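Local coordinates for GRAS family transcription factor containing protein, expressed (PDB 5HYZ) that binds DNA in vitro and probably acts, as a homodimer, as a transcription factor in plant development and abiotic stress resistance, here represented by its GRAS domain, at residues K81-N84 with D85-Y89; S260-R263 with S264-S268; N342-S345 with K346-Y349. All coordinates share one frame; numbering follows the deposited sequence.

Overall arrangement
The three contacts come in series along one GRAS domain: contact 1 closes helix 74-86, contact 2 is a nine-residue piece of helix 251-272, and contact 3 is the loop between helix 332-339 and strand 349-354. Their centres lie about 14 to 15 Å from one another, and all three meet round Tyr89 and Tyr349. Tyr89 OH of contact 1 reaches Ser268 OG of contact 2 at 2.7 Å, probably as a hydrogen bond, while Tyr349 of contact 3 packs on both. Residues from the predicted VHIID, PFYRE and SAW regions are thus joined. Lys81 of contact 1 bonds to Asn342 of the second subunit, and Asn342 here to its Lys81.

Contact 1: K81-N84 with D85-Y89; sequences KTLN and DACPY
Lys81 O and Asp85 N, together with Thr82 O and Ala86 N, form the last regular rungs of helix 74-86. Asp85 N donates to Lys81 O over 2.9 Å with an N-H...O angle of 149°, and Ala86 N reaches Thr82 O at 3.0 Å. Ala86 N also makes a weak i to i+3 bond to Leu83 O at 3.1 Å. That oxygen takes a second weak bond from Cys87 N at 2.9 Å, and the regular ladder ends there. Cys87 is the first residue to leave helical backbone angles, and Pro88 then takes the N-cap position of helix 89-104, so one helix gives way to the next within two residues.

A water links the polar groups at this end. It donates both to Thr82 O and, at 3.2 Å, to Asp85 OD2, so the carbonyl of Thr82 serves a backbone N-H and a solvent molecule together.

The apolar side is carried by one methyl of Leu83. With CG swung away from its own backbone N (chi1 -175°), CD1 comes down along the chain to lie 3.9 Å from Cys87 SG. The same methyl approaches the edge of the Tyr89 ring near its plane, 4.3 Å from CD2, and so bridges the last turn of one helix to the first residue of the next.

Beyond the junction, Lys81 NZ is hydrogen-bonded to Asn342 O of the second subunit, and Tyr89 OH to Ser268. Leu83 packs on Met287 and Phe288 of helix 278-296 and on Leu269 of helix 251-272, Ala86 and Cys87 also lean on helix 251-272, and Pro88 lies against Tyr349 at the start of strand 349-354.

Contact 2: S260-R263 with S264-S268; sequences SYYR and SLFES
Tyr261, Tyr262 and Leu265 pack together on the buried side of helix 251-272, an uninterrupted alpha helix whose i to i+4 ladder is regular here. Leu265 N to Tyr261 O and Phe266 N to Tyr262 O are nearly straight, each with an N-H...O angle of 169°, the second being short at 2.8 Å.

The tight part centres on Leu265 CD1. This methyl is 3.7 Å from Tyr261 CE2 and equally close to Tyr262 CE1, so one methyl touches both rings, which also meet each other, CD2 of Tyr261 lying over a face of Tyr262. Leu265 CG sits over one face of Tyr261. Phe266 turns an edge to the carbonyl of Tyr262, with CD1 3.1 Å from the oxygen. Phe288 of helix 278-296 and Leu43 of helix 39-57 close in round this group.

Arg263 and Glu267 make the looser, partly exposed side, running side by side in the same direction. CG and CD of Arg263 run past Glu267 OE2, and the bend at chi3 (69°) brings NE round to the same oxygen. Glu267 OE1 is taken by Trp363 NE1, leaving OE2 as the oxygen facing the arginine. The resulting salt bridge, Glu267 OE2 to Arg263 NE at 3.4 Å, is a purely electrostatic pair, the oxygen standing well off the guanidinium plane.

Contact 3: N342-S345 with K346-Y349; sequences NYDS and KYKY
A type I beta turn from Asp344 to Tyr347 reverses the loop ahead of strand 349-354. It is closed by Tyr347 N donating to Asp344 O at 3.1 Å, the donor standing 41° above the carbonyl plane. The reversal brings the ring of Tyr343 onto that of Tyr347 in a T-shaped pair: Tyr343 presents its edge, and CD1 sits over the centre of the Tyr347 face, with ring centroids 4.8 Å apart and planes at 81°. Tyr349 then turns its own edge, through CE2, to a face of Tyr343 with the centroids 5.4 Å apart.

These three tyrosines form an aromatic cluster within the predicted SAW region, at the surface where the loop leads into the strand. Tyr349 continues the series edge-to-face with Trp363, and Tyr343 rests on Pro88.

On the polar side of the turn, Asp344 CG lies between its backbone N and carbonyl carbon, which sets OD1 beside the Lys346 and Tyr347 side chains. There it approaches the edge of Tyr347, 3.0 Å from CD2, the two side chains crossing nearly at a right angle, the carboxylate and ring planes at 70°. Lys346 runs extended and turns at its last bond to the same oxygen, NZ to OD1 3.3 Å, giving a salt bridge with a weak hydrogen bond. Lys348, bent early in its chain, carries NZ back to Ser345 O, donating over 2.8 Å in the carbonyl plane.

Contact 1: K81-N84 with D85-Y89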
loop_
_atom_site.group_PDB
_atom_site.type_symbol
_atom_site.label_atom_id
_atom_site.label_comp_id
_atom_site.label_asym_id
_atom_site.label_seq_id
_atom_site.Cartn_x
_atom_site.Cartn_y
_atom_site.Cartn_z
ATOM N N LYS A 81 -10.987 -7.280 -5.047
ATOM C CA LYS A 81 -10.591 -6.460 -3.886
ATOM C C LYS A 81 -9.714 -7.239 -2.864
ATOM O O LYS A 81 -8.679 -6.755 -2.387
ATOM C CB LYS A 81 -11.864 -5.894 -3.219
ATOM C CG LYS A 81 -11.627 -5.077 -1.949
ATOM C CD LYS A 81 -11.217 -3.643 -2.290
ATOM C CE LYS A 81 -10.992 -2.759 -1.042
ATOM N NZ LYS A 81 -10.875 -1.305 -1.433
ATOM N N THR A 82 -10.141 -8.453 -2.529
ATOM C CA THR A 82 -9.360 -9.322 -1.679
ATOM C C THR A 82 -7.925 -9.552 -2.234
ATOM O O THR A 82 -6.927 -9.414 -1.495
ATOM C CB THR A 82 -10.064 -10.683 -1.530
ATOM O OG1 THR A 82 -11.234 -10.489 -0.743
ATOM C CG2 THR A 82 -9.209 -11.647 -0.815
ATOM N N LEU A 83 -7.858 -9.926 -3.522
ATOM C CA LEU A 83 -6.583 -10.274 -4.147
ATOM C C LEU A 83 -5.680 -9.074 -4.049
ATOM O O LEU A 83 -4.518 -9.212 -3.704
ATOM C CB LEU A 83 -6.778 -10.712 -5.601
ATOM C CG LEU A 83 -5.583 -11.224 -6.414
ATOM C CD1 LEU A 83 -4.860 -12.383 -5.705
ATOM C CD2 LEU A 83 -6.011 -11.627 -7.800
ATOM N N ASN A 84 -6.215 -7.885 -4.328
ATOM C CA ASN A 84 -5.361 -6.706 -4.357
ATOM C C ASN A 84 -5.016 -6.132 -2.993
ATOM O O ASN A 84 -4.016 -5.409 -2.853
ATOM C CB ASN A 84 -5.995 -5.641 -5.235
ATOM C CG ASN A 84 -6.228 -6.141 -6.679
ATOM O OD1 ASN A 84 -5.495 -6.993 -7.210
ATOM N ND2 ASN A 84 -7.276 -5.617 -7.305
ATOM N N ASP A 85 -5.794 -6.478 -1.975
ATOM C CA ASP A 85 -5.342 -6.210 -0.625
ATOM C C ASP A 85 -4.239 -7.222 -0.167
ATOM O O ASP A 85 -3.358 -6.899 0.608
ATOM C CB ASP A 85 -6.533 -6.224 0.338
ATOM C CG ASP A 85 -6.122 -5.850 1.743
ATOM O OD1 ASP A 85 -5.978 -4.641 2.019
ATOM O OD2 ASP A 85 -5.910 -6.768 2.564
ATOM N N ALA A 86 -4.260 -8.439 -0.681
ATOM C CA ALA A 86 -3.292 -9.424 -0.207
ATOM C C ALA A 86 -1.993 -9.461 -1.001
ATOM O O ALA A 86 -0.966 -9.948 -0.518
ATOM C CB ALA A 86 -3.937 -10.816 -0.237
ATOM N N CYS A 87 -2.053 -9.018 -2.248
ATOM C CA CYS A 87 -0.969 -9.227 -3.194
ATOM C C CYS A 87 -0.683 -7.923 -3.941
ATOM O O CYS A 87 -1.564 -7.071 -4.045
ATOM C CB CYS A 87 -1.354 -10.297 -4.205
ATOM S SG CYS A 87 -1.732 -11.928 -3.431
ATOM N N PRO A 88 0.516 -7.782 -4.477
ATOM C CA PRO A 88 0.912 -6.535 -5.151
ATOM C C PRO A 88 0.651 -6.513 -6.659
ATOM O O PRO A 88 1.080 -5.539 -7.332
ATOM C CB PRO A 88 2.414 -6.477 -4.895
ATOM C CG PRO A 88 2.831 -7.919 -4.875
ATOM C CD PRO A 88 1.683 -8.654 -4.207
ATOM N N TYR A 89 -0.036 -7.534 -7.185
ATOM C CA TYR A 89 -0.260 -7.658 -8.632
ATOM C C TYR A 89 -0.853 -6.418 -9.294
ATOM O O TYR A 89 -0.241 -5.877 -10.242
ATOM C CB TYR A 89 -1.155 -8.892 -8.934
ATOM C CG TYR A 89 -0.554 -10.198 -8.387
ATOM C CD1 TYR A 89 0.687 -10.635 -8.806
ATOM C CD2 TYR A 89 -1.239 -10.970 -7.454
ATOM C CE1 TYR A 89 1.267 -11.809 -8.285
ATOM C CE2 TYR A 89 -0.679 -12.160 -6.936
ATOM C CZ TYR A 89 0.556 -12.563 -7.352
ATOM O OH TYR A 89 1.132 -13.736 -6.871
HETATM O O HOH W 1 -6.949 -9.684 1.593
#

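Contact 2: S260-R263 with S264-S268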
loop_
_atom_site.group_PDB
_atom_site.type_symbol
_atom_site.label_atom_id
_atom_site.label_comp_id
_atom_site.label_asym_id
_atom_site.label_seq_id
_atom_site.Cartn_x
_atom_site.Cartn_y
_atom_site.Cartn_z
ATOM N N SER A 260 1.374 -25.013 -13.300
ATOM C CA SER A 260 2.539 -24.305 -12.765
ATOM C C SER A 260 2.235 -22.827 -12.392
ATOM O O SER A 260 2.595 -22.310 -11.309
ATOM C CB SER A 260 3.666 -24.363 -13.801
ATOM O OG SER A 260 4.649 -23.422 -13.427
ATOM N N TYR A 261 1.535 -22.157 -13.303
ATOM C CA TYR A 261 1.092 -20.779 -13.068
ATOM C C TYR A 261 0.217 -20.628 -11.796
ATOM O O TYR A 261 0.473 -19.808 -10.874
ATOM C CB TYR A 261 0.351 -20.317 -14.317
ATOM C CG TYR A 261 -0.326 -18.979 -14.208
ATOM C CD1 TYR A 261 0.394 -17.762 -14.220
ATOM C CD2 TYR A 261 -1.680 -18.921 -14.129
ATOM C CE1 TYR A 261 -0.301 -16.551 -14.100
ATOM C CE2 TYR A 261 -2.349 -17.726 -14.045
ATOM C CZ TYR A 261 -1.662 -16.566 -14.023
ATOM O OH TYR A 261 -2.487 -15.462 -13.925
ATOM N N TYR A 262 -0.837 -21.440 -11.720
ATOM C CA TYR A 262 -1.720 -21.342 -10.563
ATOM C C TYR A 262 -1.033 -21.832 -9.279
ATOM O O TYR A 262 -1.365 -21.371 -8.194
ATOM C CB TYR A 262 -3.048 -22.095 -10.850
ATOM C CG TYR A 262 -3.960 -21.199 -11.668
ATOM C CD1 TYR A 262 -4.569 -20.087 -11.086
ATOM C CD2 TYR A 262 -4.135 -21.409 -13.044
ATOM C CE1 TYR A 262 -5.330 -19.222 -11.848
ATOM C CE2 TYR A 262 -4.910 -20.586 -13.787
ATOM C CZ TYR A 262 -5.501 -19.470 -13.173
ATOM O OH TYR A 262 -6.246 -18.594 -13.910
ATOM N N ARG A 263 -0.065 -22.737 -9.385
ATOM C CA ARG A 263 0.688 -23.117 -8.177
ATOM C C ARG A 263 1.353 -21.885 -7.561
ATOM O O ARG A 263 1.232 -21.634 -6.358
ATOM C CB ARG A 263 1.762 -24.170 -8.488
ATOM C CG ARG A 263 2.405 -24.723 -7.205
ATOM C CD ARG A 263 3.688 -25.507 -7.430
ATOM N NE ARG A 263 4.787 -24.651 -7.874
ATOM C CZ ARG A 263 6.021 -25.083 -8.150
ATOM N NH1 ARG A 263 6.344 -26.378 -8.021
ATOM N NH2 ARG A 263 6.939 -24.210 -8.557
ATOM N N SER A 264 1.999 -21.077 -8.404
ATOM C CA SER A 264 2.587 -19.822 -7.877
ATOM C C SER A 264 1.537 -18.887 -7.274
ATOM O O SER A 264 1.746 -18.373 -6.150
ATOM C CB SER A 264 3.379 -19.085 -8.982
ATOM O OG SER A 264 4.299 -19.976 -9.559
ATOM N N LEU A 265 0.414 -18.651 -7.979
ATOM C CA LEU A 265 -0.649 -17.808 -7.408
ATOM C C LEU A 265 -1.173 -18.318 -6.043
ATOM O O LEU A 265 -1.371 -17.540 -5.069
ATOM C CB LEU A 265 -1.863 -17.688 -8.340
ATOM C CG LEU A 265 -1.646 -16.793 -9.564
ATOM C CD1 LEU A 265 -2.832 -16.912 -10.492
ATOM C CD2 LEU A 265 -1.444 -15.342 -9.082
ATOM N N PHE A 266 -1.447 -19.626 -5.986
ATOM C CA PHE A 266 -1.968 -20.229 -4.739
ATOM C C PHE A 266 -0.972 -20.074 -3.605
ATOM O O PHE A 266 -1.383 -19.775 -2.472
ATOM C CB PHE A 266 -2.322 -21.725 -4.946
ATOM C CG PHE A 266 -3.720 -21.931 -5.503
ATOM C CD1 PHE A 266 -4.072 -21.429 -6.754
ATOM C CD2 PHE A 266 -4.681 -22.632 -4.778
ATOM C CE1 PHE A 266 -5.352 -21.603 -7.263
ATOM C CE2 PHE A 266 -5.959 -22.821 -5.273
ATOM C CZ PHE A 266 -6.303 -22.322 -6.511
ATOM N N GLU A 267 0.313 -20.294 -3.892
ATOM C CA GLU A 267 1.350 -20.111 -2.876
ATOM C C GLU A 267 1.430 -18.653 -2.370
ATOM O O GLU A 267 1.563 -18.400 -1.152
ATOM C CB GLU A 267 2.696 -20.543 -3.393
ATOM C CG GLU A 267 2.877 -22.040 -3.492
ATOM C CD GLU A 267 4.201 -22.436 -4.134
ATOM O OE1 GLU A 267 5.116 -21.563 -4.154
ATOM O OE2 GLU A 267 4.339 -23.607 -4.624
ATOM N N SER A 268 1.325 -17.692 -3.289
ATOM C CA SER A 268 1.345 -16.276 -2.842
ATOM C C SER A 268 0.112 -15.923 -1.984
ATOM O O SER A 268 0.182 -15.081 -1.094
ATOM C CB SER A 268 1.471 -15.357 -4.054
ATOM O OG SER A 268 0.265 -15.263 -4.761
#

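Contact 3: N342-S345 with K346-Y349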
loop_
_atom_site.group_PDB
_atom_site.type_symbol
_atom_site.label_atom_id
_atom_site.label_comp_id
_atom_site.label_asym_id
_atom_site.label_seq_id
_atom_site.Cartn_x
_atom_site.Cartn_y
_atom_site.Cartn_z
ATOM N N ASN A 342 7.879 -3.493 1.681
ATOM C CA ASN A 342 7.403 -4.066 2.949
ATOM C C ASN A 342 7.031 -5.558 2.967
ATOM O O ASN A 342 6.670 -6.105 4.025
ATOM C CB ASN A 342 6.192 -3.271 3.449
ATOM C CG ASN A 342 6.606 -2.048 4.232
ATOM O OD1 ASN A 342 7.737 -1.983 4.756
ATOM N ND2 ASN A 342 5.708 -1.057 4.311
ATOM N N TYR A 343 7.075 -6.211 1.813
ATOM C CA TYR A 343 6.939 -7.664 1.794
ATOM C C TYR A 343 8.187 -8.321 2.405
ATOM O O TYR A 343 9.241 -8.389 1.755
ATOM C CB TYR A 343 6.682 -8.157 0.365
ATOM C CG TYR A 343 5.298 -7.745 -0.119
ATOM C CD1 TYR A 343 4.173 -8.496 0.237
ATOM C CD2 TYR A 343 5.110 -6.588 -0.875
ATOM C CE1 TYR A 343 2.904 -8.128 -0.192
ATOM C CE2 TYR A 343 3.859 -6.189 -1.261
ATOM C CZ TYR A 343 2.764 -6.974 -0.924
ATOM O OH TYR A 343 1.529 -6.606 -1.324
ATOM N N ASP A 344 8.036 -8.806 3.645
ATOM C CA ASP A 344 9.123 -9.437 4.404
ATOM C C ASP A 344 9.638 -10.711 3.757
ATOM O O ASP A 344 9.218 -11.090 2.650
ATOM C CB ASP A 344 8.676 -9.751 5.842
ATOM C CG ASP A 344 7.846 -11.027 5.941
ATOM O OD1 ASP A 344 7.081 -11.336 5.004
ATOM O OD2 ASP A 344 7.959 -11.736 6.962
ATOM N N SER A 345 10.524 -11.394 4.474
ATOM C CA SER A 345 11.284 -12.481 3.873
ATOM C C SER A 345 10.440 -13.689 3.463
ATOM O O SER A 345 10.852 -14.459 2.577
ATOM C CB SER A 345 12.413 -12.942 4.841
ATOM O OG SER A 345 11.913 -13.781 5.894
ATOM N N LYS A 346 9.273 -13.899 4.079
ATOM C CA LYS A 346 8.488 -15.072 3.691
ATOM C C LYS A 346 7.841 -14.898 2.310
ATOM O O LYS A 346 7.445 -15.886 1.680
ATOM C CB LYS A 346 7.421 -15.406 4.732
ATOM C CG LYS A 346 6.388 -14.328 4.980
ATOM C CD LYS A 346 5.556 -14.662 6.244
ATOM C CE LYS A 346 4.243 -13.882 6.329
ATOM N NZ LYS A 346 4.456 -12.462 6.749
ATOM N N TYR A 347 7.751 -13.662 1.832
ATOM C CA TYR A 347 7.232 -13.438 0.468
ATOM C C TYR A 347 8.315 -13.692 -0.560
ATOM O O TYR A 347 9.490 -13.516 -0.279
ATOM C CB TYR A 347 6.680 -12.025 0.335
ATOM C CG TYR A 347 5.425 -11.794 1.140
ATOM C CD1 TYR A 347 4.193 -12.118 0.621
ATOM C CD2 TYR A 347 5.476 -11.234 2.419
ATOM C CE1 TYR A 347 3.023 -11.881 1.356
ATOM C CE2 TYR A 347 4.320 -11.009 3.162
ATOM C CZ TYR A 347 3.103 -11.325 2.610
ATOM O OH TYR A 347 1.932 -11.099 3.287
ATOM N N LYS A 348 7.937 -14.135 -1.753
ATOM C CA LYS A 348 8.917 -14.551 -2.736
ATOM C C LYS A 348 8.744 -13.751 -4.029
ATOM O O LYS A 348 8.953 -14.274 -5.099
ATOM C CB LYS A 348 8.777 -16.050 -3.062
ATOM C CG LYS A 348 8.739 -16.947 -1.791
ATOM C CD LYS A 348 9.963 -16.704 -0.968
ATOM C CE LYS A 348 9.961 -17.563 0.315
ATOM N NZ LYS A 348 10.864 -17.039 1.418
ATOM N N TYR A 349 8.363 -12.476 -3.905
ATOM C CA TYR A 349 8.241 -11.634 -5.102
ATOM C C TYR A 349 9.551 -11.119 -5.604
ATOM O O TYR A 349 10.451 -10.777 -4.811
ATOM C CB TYR A 349 7.321 -10.443 -4.809
ATOM C CG TYR A 349 5.901 -10.854 -4.542
ATOM C CD1 TYR A 349 5.089 -11.439 -5.555
ATOM C CD2 TYR A 349 5.344 -10.646 -3.293
ATOM C CE1 TYR A 349 3.770 -11.780 -5.298
ATOM C CE2 TYR A 349 4.033 -10.996 -3.042
ATOM C CZ TYR A 349 3.259 -11.597 -4.053
ATOM O OH TYR A 349 1.950 -11.934 -3.761
#